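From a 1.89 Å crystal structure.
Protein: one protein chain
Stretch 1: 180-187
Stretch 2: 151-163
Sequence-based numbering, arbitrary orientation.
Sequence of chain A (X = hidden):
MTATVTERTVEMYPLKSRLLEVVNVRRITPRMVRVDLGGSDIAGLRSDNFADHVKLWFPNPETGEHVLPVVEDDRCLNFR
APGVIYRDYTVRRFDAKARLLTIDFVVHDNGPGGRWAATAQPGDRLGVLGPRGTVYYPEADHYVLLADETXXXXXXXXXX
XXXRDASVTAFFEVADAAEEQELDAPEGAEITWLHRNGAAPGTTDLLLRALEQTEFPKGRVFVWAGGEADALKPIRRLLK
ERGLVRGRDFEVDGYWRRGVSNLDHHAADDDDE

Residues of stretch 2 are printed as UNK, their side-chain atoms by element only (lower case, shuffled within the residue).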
ATOM      1  N   GLU A 180      11.614  -8.284  -8.344  1.00 22.94           N
ATOM      2  CA  GLU A 180      10.403  -8.821  -8.969  1.00 21.70           C
ATOM      3  C   GLU A 180       9.777  -9.890  -8.088  1.00 24.22           C
ATOM      4  O   GLU A 180      10.483 -10.633  -7.415  1.00 26.63           O
ATOM      5  CB  GLU A 180      10.722  -9.392 -10.355  1.00 24.03           C
ATOM      6  CG  GLU A 180      11.215  -8.322 -11.301  1.00 19.02           C
ATOM      7  CD  GLU A 180      11.615  -8.849 -12.669  1.00 25.37           C
ATOM      8  OE1 GLU A 180      11.365 -10.034 -12.957  1.00 29.19           O
ATOM      9  OE2 GLU A 180      12.171  -8.060 -13.460  1.00 26.86           O
ATOM     10  N   GLN A 181       8.450  -9.955  -8.088  1.00 22.91           N
ATOM     11  CA  GLN A 181       7.722 -10.957  -7.321  1.00 24.34           C
ATOM     12  C   GLN A 181       6.941 -11.879  -8.246  1.00 24.14           C
ATOM     13  O   GLN A 181       6.582 -11.498  -9.352  1.00 30.56           O
ATOM     14  CB  GLN A 181       6.767 -10.281  -6.320  1.00 22.54           C
ATOM     15  CG  GLN A 181       7.458  -9.311  -5.373  1.00 24.22           C
ATOM     16  CD  GLN A 181       6.495  -8.713  -4.347  1.00 26.84           C
ATOM     17  OE1 GLN A 181       5.377  -9.192  -4.180  1.00 27.95           O
ATOM     18  NE2 GLN A 181       6.932  -7.669  -3.661  1.00 20.92           N
ATOM     19  N   GLU A 182       6.685 -13.097  -7.790  1.00 27.21           N
ATOM     20  CA  GLU A 182       5.811 -14.013  -8.501  1.00 30.76           C
ATOM     21  C   GLU A 182       4.397 -13.834  -7.975  1.00 29.43           C
ATOM     22  O   GLU A 182       4.129 -14.119  -6.815  1.00 27.96           O
ATOM     23  CB  GLU A 182       6.279 -15.458  -8.325  1.00 39.78           C
ATOM     24  CG  GLU A 182       7.728 -15.664  -8.725  1.00 46.32           C
ATOM     25  CD  GLU A 182       8.172 -17.112  -8.624  1.00 65.90           C
ATOM     26  OE1 GLU A 182       7.611 -17.857  -7.788  1.00 63.04           O
ATOM     27  OE2 GLU A 182       9.088 -17.500  -9.383  1.00 72.04           O
ATOM     28  N   LEU A 183       3.510 -13.348  -8.833  1.00 28.91           N
ATOM     29  CA  LEU A 183       2.147 -13.016  -8.437  1.00 32.34           C
ATOM     30  C   LEU A 183       1.124 -14.008  -8.988  1.00 33.14           C
ATOM     31  O   LEU A 183       1.265 -14.495 -10.111  1.00 30.09           O
ATOM     32  CB  LEU A 183       1.805 -11.602  -8.907  1.00 32.12           C
ATOM     33  CG  LEU A 183       2.670 -10.469  -8.345  1.00 35.49           C
ATOM     34  CD1 LEU A 183       2.233  -9.138  -8.931  1.00 38.00           C
ATOM     35  CD2 LEU A 183       2.577 -10.434  -6.816  1.00 30.31           C
ATOM     36  N   ASP A 184       0.092 -14.291  -8.201  1.00 31.28           N
ATOM     37  CA  ASP A 184      -0.994 -15.164  -8.642  1.00 35.84           C
ATOM     38  C   ASP A 184      -2.038 -14.353  -9.404  1.00 37.12           C
ATOM     39  O   ASP A 184      -3.036 -13.915  -8.839  1.00 40.57           O
ATOM     40  CB  ASP A 184      -1.643 -15.875  -7.453  1.00 40.27           C
ATOM     41  CG  ASP A 184      -2.413 -17.123  -7.864  1.00 50.26           C
ATOM     42  OD1 ASP A 184      -2.638 -17.322  -9.081  1.00 48.02           O
ATOM     43  OD2 ASP A 184      -2.800 -17.900  -6.968  1.00 56.59           O
ATOM     44  N   ALA A 185      -1.796 -14.165 -10.692  1.00 35.38           N
ATOM     45  CA  ALA A 185      -2.599 -13.275 -11.514  1.00 37.31           C
ATOM     46  C   ALA A 185      -3.566 -14.067 -12.394  1.00 42.39           C
ATOM     47  O   ALA A 185      -3.332 -15.253 -12.657  1.00 39.10           O
ATOM     48  CB  ALA A 185      -1.690 -12.407 -12.366  1.00 33.37           C
ATOM     49  N   PRO A 186      -4.653 -13.418 -12.850  1.00 38.88           N
ATOM     50  CA  PRO A 186      -5.546 -14.084 -13.801  1.00 41.03           C
ATOM     51  C   PRO A 186      -4.804 -14.513 -15.059  1.00 42.57           C
ATOM     52  O   PRO A 186      -3.733 -13.978 -15.371  1.00 35.55           O
ATOM     53  CB  PRO A 186      -6.584 -13.008 -14.127  1.00 43.00           C
ATOM     54  CG  PRO A 186      -6.578 -12.103 -12.933  1.00 43.43           C
ATOM     55  CD  PRO A 186      -5.147 -12.079 -12.478  1.00 38.92           C
ATOM     56  N   GLU A 187      -5.377 -15.480 -15.766  1.00 47.43           N
ATOM     57  CA  GLU A 187      -4.797 -15.977 -17.002  1.00 49.05           C
ATOM     58  C   GLU A 187      -4.620 -14.842 -18.004  1.00 47.15           C
ATOM     59  O   GLU A 187      -5.520 -14.027 -18.198  1.00 52.11           O
ATOM     60  CB  GLU A 187      -5.677 -17.084 -17.593  1.00 60.68           C
ATOM     61  CG  GLU A 187      -5.128 -17.716 -18.869  1.00 72.85           C
ATOM     62  CD  GLU A 187      -3.838 -18.491 -18.645  1.00 84.89           C
ATOM     63  OE1 GLU A 187      -3.512 -18.800 -17.477  1.00 84.83           O
ATOM     64  OE2 GLU A 187      -3.145 -18.782 -19.644  1.00 89.50           O
ATOM     65  N   UNK A 151       3.406   1.082  -3.317  1.00 17.91           N
ATOM     66  CA  UNK A 151       2.053   0.788  -3.743  1.00 16.06           C
ATOM     67  C   UNK A 151       1.915  -0.618  -4.316  1.00 16.57           C
ATOM     68  O   UNK A 151       0.812  -1.059  -4.614  1.00 19.48           O
ATOM     69  c   UNK A 151       1.596   1.819  -4.752  1.00 19.78           C
ATOM     70  N   UNK A 152       3.028  -1.337  -4.425  1.00 15.55           N
ATOM     71  CA  UNK A 152       2.994  -2.716  -4.916  1.00 16.43           C
ATOM     72  C   UNK A 152       2.158  -3.654  -4.034  1.00 18.76           C
ATOM     73  O   UNK A 152       1.454  -4.519  -4.569  1.00 17.93           O
ATOM     74  c   UNK A 152       4.427  -3.263  -5.076  1.00 17.52           C
ATOM     75  c   UNK A 152       6.067  -5.082  -5.726  1.00 23.05           C
ATOM     76  c   UNK A 152       3.791  -5.005  -6.806  1.00 23.58           C
ATOM     77  c   UNK A 152       4.588  -4.721  -5.527  1.00 21.55           C
ATOM     78  N   UNK A 153       2.215  -3.500  -2.693  1.00 18.74           N
ATOM     79  CA  UNK A 153       1.359  -4.392  -1.889  1.00 17.64           C
ATOM     80  C   UNK A 153      -0.125  -4.316  -2.232  1.00 18.91           C
ATOM     81  O   UNK A 153      -0.776  -5.364  -2.369  1.00 17.59           O
ATOM     82  c   UNK A 153       3.029  -3.401  -0.489  1.00 19.87           C
ATOM     83  c   UNK A 153       3.152  -2.734  -1.843  1.00 18.27           C
ATOM     84  c   UNK A 153       1.601  -3.907  -0.454  1.00 19.57           C
ATOM     85  N   UNK A 154      -0.657  -3.099  -2.345  1.00 17.03           N
ATOM     86  CA  UNK A 154      -2.052  -2.922  -2.708  1.00 18.16           C
ATOM     87  C   UNK A 154      -2.314  -3.448  -4.119  1.00 19.65           C
ATOM     88  O   UNK A 154      -3.290  -4.157  -4.333  1.00 20.27           O
ATOM     89  c   UNK A 154      -2.453  -1.451  -2.600  1.00 18.94           C
ATOM     90  N   UNK A 155      -1.452  -3.098  -5.076  1.00 19.45           N
ATOM     91  CA  UNK A 155      -1.618  -3.573  -6.457  1.00 23.70           C
ATOM     92  C   UNK A 155      -1.581  -5.099  -6.550  1.00 22.65           C
ATOM     93  O   UNK A 155      -2.399  -5.705  -7.252  1.00 22.04           O
ATOM     94  c   UNK A 155      -0.546  -2.960  -7.376  1.00 20.90           C
ATOM     95  N   UNK A 156      -0.643  -5.719  -5.836  1.00 20.16           N
ATOM     96  CA  UNK A 156      -0.512  -7.172  -5.856  1.00 20.77           C
ATOM     97  C   UNK A 156      -1.725  -7.836  -5.207  1.00 24.04           C
ATOM     98  O   UNK A 156      -2.214  -8.866  -5.694  1.00 20.95           O
ATOM     99  c   UNK A 156       0.773  -7.607  -5.158  1.00 23.25           C
ATOM    100  N   UNK A 157      -2.220  -7.244  -4.120  1.00 21.43           N
ATOM    101  CA  UNK A 157      -3.417  -7.772  -3.471  1.00 19.37           C
ATOM    102  C   UNK A 157      -4.600  -7.719  -4.428  1.00 21.14           C
ATOM    103  O   UNK A 157      -5.376  -8.662  -4.511  1.00 25.47           O
ATOM    104  c   UNK A 157      -7.238  -6.787   1.375  1.00 28.13           C
ATOM    105  c   UNK A 157      -3.756  -7.004  -2.189  1.00 18.14           C
ATOM    106  c   UNK A 157      -5.080  -7.465  -1.588  1.00 21.70           C
ATOM    107  n   UNK A 157      -6.521  -6.018   2.185  1.00 20.91           N
ATOM    108  n   UNK A 157      -6.703  -7.215   0.237  1.00 24.61           N
ATOM    109  c   UNK A 157      -5.346  -6.882  -0.216  1.00 21.07           C
ATOM    110  n   UNK A 157      -8.488  -7.130   1.708  1.00 24.12           N
ATOM    111  N   UNK A 158      -4.727  -6.608  -5.146  1.00 21.67           N
ATOM    112  CA  UNK A 158      -5.763  -6.443  -6.161  1.00 23.81           C
ATOM    113  C   UNK A 158      -5.672  -7.530  -7.233  1.00 27.54           C
ATOM    114  O   UNK A 158      -6.649  -8.227  -7.517  1.00 28.20           O
ATOM    115  c   UNK A 158      -6.599  -4.807  -7.967  1.00 34.20           C
ATOM    116  n   UNK A 158      -8.929  -3.993  -8.023  1.00 41.20           N
ATOM    117  c   UNK A 158      -8.017  -5.016  -7.520  1.00 34.45           C
ATOM    118  c   UNK A 158      -5.652  -5.061  -6.800  1.00 25.47           C
ATOM    119  n   UNK A 158     -11.042  -3.132  -8.364  1.00 43.36           N
ATOM    120  c   UNK A 158     -10.248  -4.092  -7.904  1.00 39.94           C
ATOM    121  n   UNK A 158     -10.764  -5.160  -7.309  1.00 36.99           N
ATOM    122  N   UNK A 159      -4.485  -7.681  -7.810  1.00 24.67           N
ATOM    123  CA  UNK A 159      -4.265  -8.683  -8.843  1.00 26.20           C
ATOM    124  C   UNK A 159      -4.626 -10.089  -8.365  1.00 29.09           C
ATOM    125  O   UNK A 159      -5.278 -10.844  -9.085  1.00 29.00           O
ATOM    126  c   UNK A 159      -2.805  -8.662  -9.318  1.00 26.50           C
ATOM    127  c   UNK A 159      -2.505  -9.862 -10.175  1.00 31.43           C
ATOM    128  c   UNK A 159      -2.556  -7.400 -10.127  1.00 27.03           C
ATOM    129  c   UNK A 159      -1.109  -7.196 -10.542  1.00 27.30           C
ATOM    130  N   UNK A 160      -4.234 -10.440  -7.144  1.00 26.94           N
ATOM    131  CA  UNK A 160      -4.441 -11.801  -6.681  1.00 28.39           C
ATOM    132  C   UNK A 160      -5.906 -12.069  -6.305  1.00 32.19           C
ATOM    133  O   UNK A 160      -6.309 -13.217  -6.184  1.00 30.16           O
ATOM    134  o   UNK A 160       0.044 -13.174  -5.405  1.00 30.05           O
ATOM    135  c   UNK A 160      -1.028 -12.668  -4.978  1.00 39.87           C
ATOM    136  c   UNK A 160      -3.489 -12.111  -5.521  1.00 26.63           C
ATOM    137  c   UNK A 160      -2.032 -12.176  -6.013  1.00 35.58           C
ATOM    138  o   UNK A 160      -1.298 -12.537  -3.752  1.00 35.76           O
ATOM    139  N   UNK A 161      -6.705 -11.016  -6.170  1.00 30.10           N
ATOM    140  CA  UNK A 161      -8.118 -11.163  -5.806  1.00 32.87           C
ATOM    141  C   UNK A 161      -9.059 -11.062  -7.019  1.00 35.32           C
ATOM    142  O   UNK A 161     -10.257 -11.335  -6.916  1.00 33.88           O
ATOM    143  o   UNK A 161      -8.818  -8.317  -2.639  1.00 41.26           O
ATOM    144  c   UNK A 161      -8.496 -10.117  -4.747  1.00 31.92           C
ATOM    145  c   UNK A 161      -7.825 -10.378  -3.401  1.00 32.64           C
ATOM    146  c   UNK A 161      -8.130  -9.325  -2.333  1.00 42.08           C
ATOM    147  o   UNK A 161      -7.665  -9.516  -1.182  1.00 33.20           O
ATOM    148  N   UNK A 162      -8.513 -10.680  -8.167  1.00 31.19           N
ATOM    149  CA  UNK A 162      -9.304 -10.569  -9.389  1.00 36.35           C
ATOM    150  C   UNK A 162      -9.821 -11.931  -9.859  1.00 40.84           C
ATOM    151  O   UNK A 162      -9.124 -12.940  -9.731  1.00 39.70           O
ATOM    152  c   UNK A 162      -9.518  -7.633 -10.383  1.00 35.87           C
ATOM    153  c   UNK A 162      -7.295  -7.935 -11.475  1.00 34.19           C
ATOM    154  c   UNK A 162      -8.211  -8.420 -10.373  1.00 31.83           C
ATOM    155  c   UNK A 162      -8.477  -9.919 -10.505  1.00 31.83           C
ATOM    156  N   UNK A 163     -11.046 -11.958 -10.415  1.00 42.30           N
ATOM    157  CA  UNK A 163     -11.587 -13.177 -11.026  1.00 48.55           C
ATOM    158  C   UNK A 163     -10.720 -13.627 -12.202  1.00 47.56           C
ATOM    159  O   UNK A 163     -10.059 -12.789 -12.816  1.00 46.89           O
ATOM    160  c   UNK A 163     -11.970 -10.818 -10.545  1.00 43.58           C
ATOM    161  c   UNK A 163     -12.981 -12.750 -11.499  1.00 46.73           C
ATOM    162  c   UNK A 163     -12.907 -11.264 -11.628  1.00 49.14           C
TER
HETATM  163  O   HOH W   1       2.529 -13.334  -4.541  1.00 30.37           O

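Position 151 carries a single side-chain carbon that lies far from stretch 1, and is Ala151. At 152 four carbons fork at the second, the leucine pattern; one terminal carbon approaches the amide of Gln181, and in Leu152 this atom is CD2, 3.4 Å from Gln181 NE2. Three carbons at 153 close a ring onto the backbone nitrogen, identifying Pro153 in the first turn of the helix, with its CB directed away from stretch 1. Positions 154 and 155 each have one carbon and touch nothing across the interface: Ala154 and Ala155.

Position 156 also has a lone carbon, but here it points toward stretch 1 and meets a leucine methyl. This is Ala156, whose CB lies 3.7 Å from Leu183 CD2. At 157 three carbons lead to a nitrogen and then to a carbon bearing two more nitrogens, a guanidinium group; the CA-to-CB bond of Arg157 points away from stretch 1, and the residue makes no contact with it. Position 158 repeats this composition and connectivity, again without contact, and is Arg158.

At 159 four carbons fork at the first, and one arm is two carbons long, which defines Ile159. Its CG2 packs 3.5 Å from Ala185 CB, while its CD1 lies 4.2 Å from Leu183 CD1. Position 160 has three carbons, the third carrying two oxygens; one oxygen reaches the backbone of stretch 1. In Glu160, OE2 accepts a nearly linear hydrogen bond from Asp184 N at 3.0 Å. The same composition at 161 gives Glu161, whose CA-to-CB bond points away from stretch 1 and which forms a salt bridge with Arg157, one helical turn earlier, its OE2 2.9 Å from Arg157 NE. Position 162 has four carbons forked at the second, with the first facing a proline ring: Leu162 CB is 3.8 Å from Pro186 CG. A three-carbon ring closed onto the nitrogen at 163 marks Pro163, which makes its contact through the backbone, O lying 3.5 Å from Pro186 CG.

The contact thus joins an irregular segment to one side of a helix. Leu183 points toward the helix and fits against the small Ala156, while Ile159 supplies apolar surface to Leu183, Ala185 and Pro186. Glu160 fastens this packing at the backbone: besides binding Asp184 N, its OE2 accepts a hydrogen bond from a water at 2.6 Å, and the same water donates to Glu182 O at 2.9 Å. A CA-H...O contact, Glu160 CA to Asp184 O at 3.3 Å, adds a second approach between these residues, so that both the amide and the carbonyl of Asp184 face Glu160.

Stretch 2 (151-163) ALPAAARRIEELP
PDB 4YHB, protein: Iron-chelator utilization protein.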